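PDB 6IUY: glycerol-3-phosphate dehydrogenase [NAD(+)] from Dunaliella salina, which probably catalyses NAD+-dependent interconversion of dihydroxyacetone phosphate and sn-glycerol 3-phosphate and, with an additional phosphatase-like domain, converts dihydroxyacetone phosphate directly to glycerol. Local coordinates for residues Ala120-Gly125 / Leu146-Lys151; Glu190-Lys195 / Asn199-Val204; Ser405-Ala410 / Pro444-Asn449; Ser486-Gly491 / Ala518-Ser523. One frame throughout, in Å; residues are numbered along the deposited sequence.

In the fold
Contacts 1 and 2 lie in the haloacid dehalogenase-like domain: contact 1 joins two helix ends beside the parallel sheet, contact 2 a helix to a strand within it. They meet where K151 packs against K195, and both are only partly buried. Their chemistry is mixed: a lysine end beside a helix-ending turn in contact 1, and an arginine bonded and covered by an isoleucine in contact 2. Contacts 3 and 4 belong to the dehydrogenase part and are buried and apolar between side chains. Contact 3 joins two strands of the nucleotide-binding sheet, contact 4 two helices near the substrate. These two also touch, A410 packing on 518-523. Contacts 2 and 4 stand farthest apart, with centres about 46 Å from each other.

Contact 1. Residues Ala120-Gly125 / Leu146-Lys151; sequences ALKARG and LKIPAK
In the haloacid dehalogenase-like domain, K122 at the end of helix 114-123 stretches to the turn that terminates helix 136-145, a Schellman motif with K147, at positive phi, as its C-prime residue. The helix of K122 ends in the same manner: G125 is the C-prime residue there, and its N bonds to K122 O at 3.0 Å. Almost everything that touches across the contact is the outer half of one lysine. With CG beside its backbone N (chi1 -57°) and a bend at chi3 (81°), the K122 chain carries CD to 4.1 Å from L146 O and then brings the ammonium beside I148 and the P149 ring. There K122 NZ stands 3.6 Å from I148 CA and 3.9 Å from P149 CD, while I148 CG1 comes to 4.2 Å from the same NZ. The modelled approach of NZ to the K147 carbonyl is too short to be real, so the detail of that pairing is doubtful. The end of the K147 side chain leads away. Beneath the turn, I148 packs on V128 and L130 of strand 127-131, a strand that the K122 side chain also touches. The chemistry is that of a cation lying beside the carbonyl-rich end of a helix, where the partial negative charge would probably favour an ammonium group, though the precise bond remains unsettled.

Contact 2. Residues Glu190-Lys195 / Asn199-Val204; sequences ERIRRK and NNIIMV
R193 of helix 184-195 makes the one hydrogen bond between the segments, donating from NH1 to the backbone O of N199 in the turn that leads into strand 201-205. The bond from R193 NH1 to N199 O is 2.9 Å long and nearly straight (169°). N199 O lies in the guanidinium plane, at its edge, whereas the donor sits above the carbonyl plane, 39° out of it. The other donors of the group serve the neighbouring loop: NH2 forms a salt bridge with D222 and a hydrogen bond with G220 O, and NE bonds to D219 O. D222 also receives the backbone N of I201, tying the arginine to the strand.

The apolar part centres on I201. Its CD1 lies over the centre of one guanidinium face, 3.8 Å above the plane, and is 4.1 Å from R193 CB. The same methyl meets I192 CG2 at 4.1 Å, joining the helix to the sheet surface, where I192 and I201 both also touch C39 of strand 37-40. R193 can combine these contacts because its CG is anti to the backbone N (chi1 -164°) and the chain then bends at chi3, folding the flat group over the isoleucine. A leucine in its place would probably leave D222 without its cationic mate and the carbonyls of N199, D219 and G220 without these donors. Edge bonds and a methyl-covered face together hold the guanidinium in place and are likely to fix its rotation, clamping the helix-to-strand connection of this Rossmann-like domain.

Contact 3. Residues Ser405-Ala410 / Pro444-Asn449; sequences SVLMGA and PYFAIN
L407 spreads its two methyls between F446 and I448, whose strand 446-451 is not its immediate neighbour: strand 422-427 runs between them in the sheet. The closest CA atoms, those of L407 and I448, are accordingly 9.0 Å apart, and the side chains alone bridge the distance.

The aromatic contact is an edge approach. L407 CD2 lies near the plane of the F446 ring, 4.2 Å from CZ and 4.5 Å from CE2 of that ring. F446 brings its far end there because its ring is anti to the backbone N (chi1 -166°), although its CB does not point straight at the other strand. The aliphatic contact is looser, with L407 CD1 standing 4.5 Å from I448 CD1. That I448 methyl also comes to 3.9 Å from F446 CE2, so the two residues of the outer strand present one apolar surface to the leucine.

Other parts of the fold close round the group. A424 of the intervening strand touches both L407 and F446, and F441 of helix 431-441 packs on L407. The side chain of L407 is about 7 Å from the bound NAD at nearest atoms. The arrangement belongs to the sheet of the Rossmann-type domain, extended past the parallel strand 404-408 by strands 422-427 and 446-451, antiparallel to it, with F446 resting against M274 and the NAD-binding W267 of helix 266-282.

Contact 4. Residues Ser486-Gly491 / Ala518-Ser523; sequences SILRQG and ADLIAS
L520 of helix 514-526 points its CB at L488 of helix 481-502, their CA atoms lying 7.7 Å apart. From CB, which is still 5.7 Å from L488 CG, the chain goes on to CG anti to the backbone N (chi1 171°), and this step takes it across the gap: L520 CG stands 4.4 Å from L488 CG, branch point facing branch point. The tip then divides. CD2 turns to the backbone of the opposite helix and rests 3.9 Å from L488 O, its closest neighbour there. CD1 lies on the side of G491, which has no side chain; a CB at that position would come near this methyl. Around the same leucine, V467 and K464 of helix 454-477 add further packing.

L488 answers with its CD2 methyl, which meets the neighbouring residue of the partner helix, 4.4 Å from I521 CA and 4.5 Å from I521 CG1. I521 of the second subunit also packs on L488, and R489, on the far face of the helix, forms a salt bridge with E423 of that subunit.

The polar work of the partner helix is done elsewhere on its surface: D519 forms a salt bridge with K380, and S523 touches the bound dihydroxyacetone phosphate. Between the side chains the contact is apolar, two leucines and an isoleucine packed without directional bonds, and it joins a helix that reaches the substrate to one salt-bridged to the second subunit, while both helices touch that subunit.

Contact 1. Residues Ala120-Gly125 / Leu146-Lys151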
loop_
_atom_site.group_PDB
_atom_site.type_symbol
_atom_site.label_atom_id
_atom_site.label_comp_id
_atom_site.label_asym_id
_atom_site.label_seq_id
_atom_site.Cartn_x
_atom_site.Cartn_y
_atom_site.Cartn_z
ATOM N N ALA A 120 14.068 -20.928 -29.003
ATOM C CA ALA A 120 14.779 -21.135 -27.758
ATOM C C ALA A 120 15.236 -19.806 -27.152
ATOM O O ALA A 120 15.076 -19.568 -25.946
ATOM C CB ALA A 120 15.972 -22.056 -27.980
ATOM N N LEU A 121 15.824 -18.949 -27.983
ATOM C CA LEU A 121 16.306 -17.656 -27.510
ATOM C C LEU A 121 15.137 -16.848 -26.929
ATOM O O LEU A 121 15.229 -16.321 -25.823
ATOM C CB LEU A 121 17.011 -16.883 -28.636
ATOM C CG LEU A 121 18.331 -17.480 -29.148
ATOM C CD1 LEU A 121 18.700 -16.900 -30.504
ATOM C CD2 LEU A 121 19.475 -17.263 -28.151
ATOM N N LYS A 122 14.028 -16.775 -27.649
ATOM C CA LYS A 122 12.915 -15.965 -27.169
ATOM C C LYS A 122 12.329 -16.549 -25.859
ATOM O O LYS A 122 11.937 -15.808 -24.958
ATOM C CB LYS A 122 11.852 -15.834 -28.269
ATOM C CG LYS A 122 12.433 -15.225 -29.569
ATOM C CD LYS A 122 11.385 -14.757 -30.571
ATOM C CE LYS A 122 10.845 -13.390 -30.202
ATOM N NZ LYS A 122 9.958 -12.860 -31.271
ATOM N N ALA A 123 12.322 -17.876 -25.748
ATOM C CA ALA A 123 11.764 -18.563 -24.589
ATOM C C ALA A 123 12.507 -18.235 -23.305
ATOM O O ALA A 123 11.923 -18.315 -22.224
ATOM C CB ALA A 123 11.760 -20.074 -24.815
ATOM N N ARG A 124 13.786 -17.876 -23.403
ATOM C CA ARG A 124 14.513 -17.434 -22.210
ATOM C C ARG A 124 14.770 -15.913 -22.183
ATOM O O ARG A 124 15.717 -15.440 -21.541
ATOM C CB ARG A 124 15.840 -18.186 -22.083
ATOM C CG ARG A 124 16.912 -17.755 -23.057
ATOM C CD ARG A 124 18.145 -18.645 -22.917
ATOM N NE ARG A 124 17.846 -20.017 -23.310
ATOM C CZ ARG A 124 18.607 -21.057 -23.000
ATOM N NH1 ARG A 124 19.704 -20.871 -22.286
ATOM N NH2 ARG A 124 18.273 -22.277 -23.399
ATOM N N GLY A 125 13.929 -15.150 -22.876
ATOM C CA GLY A 125 14.010 -13.700 -22.800
ATOM C C GLY A 125 15.152 -13.021 -23.540
ATOM O O GLY A 125 15.379 -11.830 -23.357
ATOM N N LEU A 146 8.933 -16.270 -37.662
ATOM C CA LEU A 146 9.773 -16.537 -36.499
ATOM C C LEU A 146 9.243 -15.838 -35.245
ATOM O O LEU A 146 9.897 -15.843 -34.199
ATOM C CB LEU A 146 11.218 -16.104 -36.772
ATOM C CG LEU A 146 11.950 -16.892 -37.864
ATOM C CD1 LEU A 146 13.271 -16.236 -38.174
ATOM C CD2 LEU A 146 12.148 -18.358 -37.445
ATOM N N LYS A 147 8.059 -15.243 -35.350
ATOM C CA LYS A 147 7.488 -14.500 -34.228
ATOM C C LYS A 147 8.334 -13.277 -33.886
ATOM O O LYS A 147 8.344 -12.825 -32.739
ATOM C CB LYS A 147 7.353 -15.398 -32.981
ATOM C CG LYS A 147 6.627 -16.715 -33.219
ATOM C CD LYS A 147 5.400 -16.505 -34.106
ATOM C CE LYS A 147 4.596 -17.792 -34.287
ATOM N NZ LYS A 147 3.499 -17.608 -35.290
ATOM N N ILE A 148 9.067 -12.752 -34.865
ATOM C CA ILE A 148 9.832 -11.537 -34.628
ATOM C C ILE A 148 9.020 -10.344 -35.111
ATOM O O ILE A 148 8.565 -10.308 -36.254
ATOM C CB ILE A 148 11.206 -11.573 -35.323
ATOM C CG1 ILE A 148 11.962 -12.836 -34.927
ATOM C CG2 ILE A 148 12.022 -10.343 -34.960
ATOM C CD1 ILE A 148 13.379 -12.835 -35.364
ATOM N N PRO A 149 8.818 -9.365 -34.229
ATOM C CA PRO A 149 8.009 -8.198 -34.587
ATOM C C PRO A 149 8.728 -7.304 -35.595
ATOM O O PRO A 149 9.965 -7.291 -35.642
ATOM C CB PRO A 149 7.814 -7.485 -33.245
ATOM C CG PRO A 149 9.017 -7.889 -32.438
ATOM C CD PRO A 149 9.319 -9.299 -32.847
ATOM N N ALA A 150 7.956 -6.579 -36.399
ATOM C CA ALA A 150 8.519 -5.668 -37.384
ATOM C C ALA A 150 9.373 -4.618 -36.674
ATOM O O ALA A 150 10.316 -4.070 -37.240
ATOM C CB ALA A 150 7.406 -5.011 -38.200
ATOM N N LYS A 151 9.042 -4.363 -35.414
ATOM C CA LYS A 151 9.779 -3.426 -34.588
ATOM C C LYS A 151 11.240 -3.853 -34.471
ATOM O O LYS A 151 12.132 -3.036 -34.214
ATOM C CB LYS A 151 9.119 -3.345 -33.204
ATOM C CG LYS A 151 9.882 -2.539 -32.172
ATOM C CD LYS A 151 9.302 -2.731 -30.756
ATOM C CE LYS A 151 7.901 -2.130 -30.621
ATOM N NZ LYS A 151 7.529 -1.974 -29.176
#

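Contact 2. Residues Glu190-Lys195 / Asn199-Val204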
loop_
_atom_site.group_PDB
_atom_site.type_symbol
_atom_site.label_atom_id
_atom_site.label_comp_id
_atom_site.label_asym_id
_atom_site.label_seq_id
_atom_site.Cartn_x
_atom_site.Cartn_y
_atom_site.Cartn_z
ATOM N N GLU A 190 23.928 -0.044 -33.040
ATOM C CA GLU A 190 24.088 1.131 -32.182
ATOM C C GLU A 190 22.756 1.732 -31.742
ATOM O O GLU A 190 22.639 2.274 -30.641
ATOM C CB GLU A 190 24.904 2.202 -32.898
ATOM C CG GLU A 190 26.401 2.103 -32.676
ATOM C CD GLU A 190 27.191 2.998 -33.624
ATOM O OE1 GLU A 190 26.573 3.600 -34.530
ATOM O OE2 GLU A 190 28.427 3.094 -33.467
ATOM N N ARG A 191 21.759 1.650 -32.613
ATOM C CA ARG A 191 20.441 2.191 -32.317
ATOM C C ARG A 191 19.719 1.295 -31.322
ATOM O O ARG A 191 19.045 1.776 -30.407
ATOM C CB ARG A 191 19.629 2.336 -33.594
ATOM C CG ARG A 191 20.231 3.318 -34.573
ATOM C CD ARG A 191 19.154 4.222 -35.125
ATOM N NE ARG A 191 18.435 3.599 -36.223
ATOM C CZ ARG A 191 17.119 3.673 -36.384
ATOM N NH1 ARG A 191 16.375 4.330 -35.496
ATOM N NH2 ARG A 191 16.547 3.078 -37.427
ATOM N N ILE A 192 19.875 -0.015 -31.518
ATOM C CA ILE A 192 19.362 -1.029 -30.598
ATOM C C ILE A 192 19.929 -0.834 -29.192
ATOM O O ILE A 192 19.200 -0.918 -28.205
ATOM C CB ILE A 192 19.689 -2.458 -31.109
ATOM C CG1 ILE A 192 18.742 -2.854 -32.247
ATOM C CG2 ILE A 192 19.604 -3.470 -29.992
ATOM C CD1 ILE A 192 19.149 -4.127 -32.960
ATOM N N ARG A 193 21.224 -0.546 -29.108
ATOM C CA ARG A 193 21.898 -0.402 -27.826
ATOM C C ARG A 193 21.399 0.826 -27.072
ATOM O O ARG A 193 21.378 0.837 -25.840
ATOM C CB ARG A 193 23.407 -0.330 -28.039
ATOM C CG ARG A 193 24.229 -0.553 -26.790
ATOM C CD ARG A 193 25.743 -0.409 -27.055
ATOM N NE ARG A 193 26.281 -1.559 -27.775
ATOM C CZ ARG A 193 26.482 -2.748 -27.210
ATOM N NH1 ARG A 193 26.192 -2.927 -25.923
ATOM N NH2 ARG A 193 26.969 -3.759 -27.922
ATOM N N ARG A 194 20.988 1.856 -27.810
ATOM C CA ARG A 194 20.524 3.105 -27.192
ATOM C C ARG A 194 19.065 3.026 -26.786
ATOM O O ARG A 194 18.578 3.829 -25.999
ATOM C CB ARG A 194 20.672 4.288 -28.143
ATOM C CG ARG A 194 22.036 4.512 -28.733
ATOM C CD ARG A 194 21.906 5.535 -29.863
ATOM N NE ARG A 194 21.353 6.804 -29.391
ATOM C CZ ARG A 194 21.981 7.968 -29.516
ATOM N NH1 ARG A 194 23.162 8.017 -30.118
ATOM N NH2 ARG A 194 21.435 9.084 -29.055
ATOM N N LYS A 195 18.362 2.070 -27.367
ATOM C CA LYS A 195 16.928 1.952 -27.189
ATOM C C LYS A 195 16.586 0.996 -26.059
ATOM O O LYS A 195 15.556 1.146 -25.407
ATOM C CB LYS A 195 16.294 1.473 -28.491
ATOM C CG LYS A 195 14.797 1.332 -28.483
ATOM C CD LYS A 195 14.320 1.011 -29.885
ATOM C CE LYS A 195 12.841 0.950 -29.961
ATOM N NZ LYS A 195 12.460 0.569 -31.313
ATOM N N ASN A 199 23.215 -5.161 -22.972
ATOM C CA ASN A 199 24.644 -4.891 -22.882
ATOM C C ASN A 199 25.472 -5.839 -23.753
ATOM O O ASN A 199 26.448 -5.428 -24.386
ATOM C CB ASN A 199 25.098 -4.959 -21.426
ATOM C CG ASN A 199 24.501 -3.835 -20.577
ATOM O OD1 ASN A 199 24.657 -2.652 -20.893
ATOM N ND2 ASN A 199 23.796 -4.205 -19.508
ATOM N N ASN A 200 25.078 -7.106 -23.785
ATOM C CA ASN A 200 25.706 -8.072 -24.673
ATOM C C ASN A 200 24.838 -8.354 -25.887
ATOM O O ASN A 200 23.803 -9.003 -25.768
ATOM C CB ASN A 200 25.991 -9.377 -23.930
ATOM C CG ASN A 200 26.718 -9.148 -22.630
ATOM O OD1 ASN A 200 27.594 -8.285 -22.544
ATOM N ND2 ASN A 200 26.343 -9.901 -21.597
ATOM N N ILE A 201 25.272 -7.865 -27.048
ATOM C CA ILE A 201 24.548 -8.072 -28.303
ATOM C C ILE A 201 25.419 -8.846 -29.297
ATOM O O ILE A 201 26.564 -8.481 -29.547
ATOM C CB ILE A 201 24.107 -6.729 -28.938
ATOM C CG1 ILE A 201 23.391 -5.854 -27.904
ATOM C CG2 ILE A 201 23.206 -6.980 -30.130
ATOM C CD1 ILE A 201 23.189 -4.423 -28.346
ATOM N N ILE A 202 24.860 -9.912 -29.857
ATOM C CA ILE A 202 25.589 -10.823 -30.717
ATOM C C ILE A 202 25.159 -10.574 -32.152
ATOM O O ILE A 202 23.975 -10.305 -32.392
ATOM C CB ILE A 202 25.310 -12.320 -30.348
ATOM C CG1 ILE A 202 25.436 -12.563 -28.837
ATOM C CG2 ILE A 202 26.183 -13.282 -31.171
ATOM C CD1 ILE A 202 26.765 -12.154 -28.226
ATOM N N MET A 203 26.102 -10.647 -33.099
ATOM C CA MET A 203 25.729 -10.646 -34.513
ATOM C C MET A 203 25.968 -12.024 -35.118
ATOM O O MET A 203 27.053 -12.600 -34.971
ATOM C CB MET A 203 26.494 -9.577 -35.305
ATOM C CG MET A 203 26.120 -9.529 -36.808
ATOM S SD MET A 203 24.567 -8.654 -37.164
ATOM C CE MET A 203 23.637 -9.889 -38.063
ATOM N N VAL A 204 24.952 -12.551 -35.798
ATOM C CA VAL A 204 25.072 -13.838 -36.477
ATOM C C VAL A 204 24.796 -13.663 -37.964
ATOM O O VAL A 204 23.699 -13.226 -38.336
ATOM C CB VAL A 204 24.095 -14.888 -35.906
ATOM C CG1 VAL A 204 24.409 -16.262 -36.479
ATOM C CG2 VAL A 204 24.162 -14.912 -34.387
#

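Contact 3. Residues Ser405-Ala410 / Pro444-Asn449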
loop_
_atom_site.group_PDB
_atom_site.type_symbol
_atom_site.label_atom_id
_atom_site.label_comp_id
_atom_site.label_asym_id
_atom_site.label_seq_id
_atom_site.Cartn_x
_atom_site.Cartn_y
_atom_site.Cartn_z
ATOM N N SER A 405 18.169 -12.566 -5.471
ATOM C CA SER A 405 16.811 -12.049 -5.543
ATOM C C SER A 405 15.985 -12.581 -4.358
ATOM O O SER A 405 16.499 -13.370 -3.555
ATOM C CB SER A 405 16.163 -12.468 -6.862
ATOM O OG SER A 405 16.930 -12.033 -7.968
ATOM N N VAL A 406 14.719 -12.162 -4.256
ATOM C CA VAL A 406 13.785 -12.732 -3.288
ATOM C C VAL A 406 12.434 -12.998 -3.916
ATOM O O VAL A 406 12.064 -12.392 -4.936
ATOM C CB VAL A 406 13.563 -11.829 -2.072
ATOM C CG1 VAL A 406 14.872 -11.624 -1.303
ATOM C CG2 VAL A 406 12.889 -10.493 -2.496
ATOM N N LEU A 407 11.707 -13.935 -3.318
ATOM C CA LEU A 407 10.327 -14.164 -3.696
ATOM C C LEU A 407 9.527 -13.995 -2.419
ATOM O O LEU A 407 9.692 -14.778 -1.485
ATOM C CB LEU A 407 10.124 -15.554 -4.307
ATOM C CG LEU A 407 8.742 -16.017 -4.792
ATOM C CD1 LEU A 407 8.911 -17.240 -5.667
ATOM C CD2 LEU A 407 7.817 -16.368 -3.637
ATOM N N MET A 408 8.678 -12.971 -2.384
ATOM C CA MET A 408 7.884 -12.649 -1.191
ATOM C C MET A 408 6.439 -12.399 -1.577
ATOM O O MET A 408 6.175 -11.671 -2.536
ATOM C CB MET A 408 8.441 -11.421 -0.489
ATOM C CG MET A 408 9.888 -11.535 -0.112
ATOM S SD MET A 408 10.074 -12.384 1.457
ATOM C CE MET A 408 11.521 -13.410 1.124
ATOM N N GLY A 409 5.505 -13.024 -0.870
ATOM C CA GLY A 409 4.101 -12.869 -1.201
ATOM C C GLY A 409 3.218 -13.469 -0.122
ATOM O O GLY A 409 3.716 -14.085 0.828
ATOM N N ALA A 410 1.911 -13.267 -0.242
ATOM C CA ALA A 410 0.959 -13.891 0.668
ATOM C C ALA A 410 0.852 -15.363 0.293
ATOM O O ALA A 410 0.062 -15.733 -0.586
ATOM C CB ALA A 410 -0.399 -13.203 0.585
ATOM N N PRO A 444 0.100 -21.346 -13.614
ATOM C CA PRO A 444 -1.214 -20.741 -13.877
ATOM C C PRO A 444 -1.973 -20.390 -12.601
ATOM O O PRO A 444 -2.891 -19.580 -12.665
ATOM C CB PRO A 444 -1.951 -21.824 -14.662
ATOM C CG PRO A 444 -0.867 -22.658 -15.260
ATOM C CD PRO A 444 0.239 -22.662 -14.248
ATOM N N TYR A 445 -1.584 -20.966 -11.463
ATOM C CA TYR A 445 -2.238 -20.683 -10.185
ATOM C C TYR A 445 -1.328 -19.863 -9.268
ATOM O O TYR A 445 -1.644 -19.598 -8.111
ATOM C CB TYR A 445 -2.637 -21.997 -9.492
ATOM C CG TYR A 445 -1.474 -22.945 -9.354
ATOM C CD1 TYR A 445 -0.609 -22.861 -8.269
ATOM C CD2 TYR A 445 -1.218 -23.899 -10.325
ATOM C CE1 TYR A 445 0.476 -23.727 -8.145
ATOM C CE2 TYR A 445 -0.134 -24.759 -10.222
ATOM C CZ TYR A 445 0.712 -24.670 -9.130
ATOM O OH TYR A 445 1.791 -25.531 -9.028
ATOM N N PHE A 446 -0.181 -19.466 -9.786
ATOM C CA PHE A 446 0.778 -18.726 -8.981
ATOM C C PHE A 446 1.342 -17.585 -9.837
ATOM O O PHE A 446 2.322 -17.770 -10.565
ATOM C CB PHE A 446 1.885 -19.673 -8.458
ATOM C CG PHE A 446 2.721 -19.079 -7.349
ATOM C CD1 PHE A 446 2.147 -18.768 -6.124
ATOM C CD2 PHE A 446 4.077 -18.830 -7.533
ATOM C CE1 PHE A 446 2.890 -18.224 -5.089
ATOM C CE2 PHE A 446 4.847 -18.277 -6.503
ATOM C CZ PHE A 446 4.240 -17.965 -5.273
ATOM N N ALA A 447 0.679 -16.422 -9.773
ATOM C CA ALA A 447 1.032 -15.255 -10.587
ATOM C C ALA A 447 2.188 -14.480 -9.996
ATOM O O ALA A 447 2.229 -14.189 -8.787
ATOM C CB ALA A 447 -0.169 -14.331 -10.764
ATOM N N ILE A 448 3.128 -14.124 -10.864
ATOM C CA ILE A 448 4.334 -13.436 -10.425
ATOM C C ILE A 448 4.369 -11.995 -10.920
ATOM O O ILE A 448 4.017 -11.709 -12.065
ATOM C CB ILE A 448 5.590 -14.172 -10.903
ATOM C CG1 ILE A 448 5.719 -15.512 -10.172
ATOM C CG2 ILE A 448 6.822 -13.319 -10.691
ATOM C CD1 ILE A 448 6.222 -15.389 -8.760
ATOM N N ASN A 449 4.800 -11.104 -10.034
ATOM C CA ASN A 449 4.964 -9.694 -10.326
ATOM C C ASN A 449 6.421 -9.294 -10.090
ATOM O O ASN A 449 6.934 -9.467 -8.976
ATOM C CB ASN A 449 4.000 -8.885 -9.437
ATOM C CG ASN A 449 4.139 -7.390 -9.610
ATOM O OD1 ASN A 449 4.559 -6.902 -10.661
ATOM N ND2 ASN A 449 3.774 -6.645 -8.566
#

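Contact 4. Residues Ser486-Gly491 / Ala518-Ser523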
loop_
_atom_site.group_PDB
_atom_site.type_symbol
_atom_site.label_atom_id
_atom_site.label_comp_id
_atom_site.label_asym_id
_atom_site.label_seq_id
_atom_site.Cartn_x
_atom_site.Cartn_y
_atom_site.Cartn_z
ATOM N N SER A 486 -6.633 -2.450 14.147
ATOM C CA SER A 486 -5.658 -1.521 14.705
ATOM C C SER A 486 -4.259 -2.128 14.792
ATOM O O SER A 486 -3.265 -1.495 14.400
ATOM C CB SER A 486 -6.093 -1.055 16.086
ATOM O OG SER A 486 -7.320 -0.372 15.981
ATOM N N ILE A 487 -4.175 -3.351 15.300
ATOM C CA ILE A 487 -2.879 -4.032 15.377
ATOM C C ILE A 487 -2.259 -4.127 13.997
ATOM O O ILE A 487 -1.085 -3.836 13.817
ATOM C CB ILE A 487 -3.008 -5.430 15.981
ATOM C CG1 ILE A 487 -3.583 -5.320 17.390
ATOM C CG2 ILE A 487 -1.633 -6.140 16.003
ATOM C CD1 ILE A 487 -4.002 -6.644 18.013
ATOM N N LEU A 488 -3.053 -4.501 13.006
ATOM C CA LEU A 488 -2.529 -4.579 11.649
ATOM C C LEU A 488 -2.128 -3.210 11.087
ATOM O O LEU A 488 -1.063 -3.073 10.437
ATOM C CB LEU A 488 -3.542 -5.250 10.722
ATOM C CG LEU A 488 -3.197 -6.754 10.613
ATOM C CD1 LEU A 488 -3.269 -7.403 11.999
ATOM C CD2 LEU A 488 -4.103 -7.469 9.622
ATOM N N ARG A 489 -2.969 -2.207 11.330
ATOM C CA ARG A 489 -2.687 -0.851 10.864
ATOM C C ARG A 489 -1.378 -0.347 11.447
ATOM O O ARG A 489 -0.504 0.105 10.712
ATOM C CB ARG A 489 -3.812 0.123 11.240
ATOM C CG ARG A 489 -3.605 1.484 10.577
ATOM C CD ARG A 489 -4.072 2.642 11.417
ATOM N NE ARG A 489 -3.681 2.537 12.818
ATOM C CZ ARG A 489 -2.499 2.893 13.299
ATOM N NH1 ARG A 489 -1.564 3.347 12.479
ATOM N NH2 ARG A 489 -2.247 2.780 14.604
ATOM N N GLN A 490 -1.253 -0.408 12.771
ATOM C CA GLN A 490 -0.030 0.027 13.423
ATOM C C GLN A 490 1.176 -0.823 12.963
ATOM O O GLN A 490 2.284 -0.318 12.738
ATOM C CB GLN A 490 -0.198 -0.047 14.930
ATOM C CG GLN A 490 1.028 0.389 15.722
ATOM C CD GLN A 490 1.313 1.883 15.608
ATOM O OE1 GLN A 490 0.438 2.680 15.247
ATOM N NE2 GLN A 490 2.544 2.268 15.914
ATOM N N GLY A 491 0.950 -2.121 12.812
ATOM C CA GLY A 491 1.998 -3.008 12.366
ATOM C C GLY A 491 2.498 -2.641 10.994
ATOM O O GLY A 491 3.701 -2.574 10.760
ATOM N N ALA A 518 -0.688 -7.696 1.420
ATOM C CA ALA A 518 -1.273 -9.011 1.205
ATOM C C ALA A 518 -0.702 -10.049 2.200
ATOM O O ALA A 518 -1.445 -10.743 2.896
ATOM C CB ALA A 518 -1.053 -9.461 -0.237
ATOM N N ASP A 519 0.616 -10.128 2.292
ATOM C CA ASP A 519 1.273 -11.111 3.165
ATOM C C ASP A 519 0.889 -10.901 4.632
ATOM O O ASP A 519 0.638 -11.856 5.363
ATOM C CB ASP A 519 2.799 -11.024 3.002
ATOM C CG ASP A 519 3.531 -12.244 3.570
ATOM O OD1 ASP A 519 2.852 -13.195 4.038
ATOM O OD2 ASP A 519 4.794 -12.255 3.539
ATOM N N LEU A 520 0.875 -9.644 5.062
ATOM C CA LEU A 520 0.604 -9.320 6.460
ATOM C C LEU A 520 -0.789 -9.808 6.884
ATOM O O LEU A 520 -0.999 -10.282 8.016
ATOM C CB LEU A 520 0.745 -7.810 6.669
ATOM C CG LEU A 520 0.303 -7.214 7.996
ATOM C CD1 LEU A 520 1.255 -7.617 9.102
ATOM C CD2 LEU A 520 0.223 -5.713 7.880
ATOM N N ILE A 521 -1.724 -9.726 5.946
ATOM C CA ILE A 521 -3.118 -10.083 6.179
ATOM C C ILE A 521 -3.299 -11.601 6.249
ATOM O O ILE A 521 -3.810 -12.134 7.245
ATOM C CB ILE A 521 -4.015 -9.499 5.067
ATOM C CG1 ILE A 521 -4.064 -7.972 5.184
ATOM C CG2 ILE A 521 -5.430 -10.084 5.128
ATOM C CD1 ILE A 521 -4.936 -7.287 4.105
ATOM N N ALA A 522 -2.871 -12.289 5.190
ATOM C CA ALA A 522 -2.923 -13.753 5.144
ATOM C C ALA A 522 -2.247 -14.357 6.350
ATOM O O ALA A 522 -2.763 -15.302 6.939
ATOM C CB ALA A 522 -2.281 -14.284 3.853
ATOM N N SER A 523 -1.099 -13.817 6.737
ATOM C CA SER A 523 -0.372 -14.380 7.876
ATOM C C SER A 523 -0.990 -14.028 9.212
ATOM O O SER A 523 -0.823 -14.767 10.202
ATOM C CB SER A 523 1.084 -13.923 7.843
ATOM O OG SER A 523 1.623 -14.253 6.574
#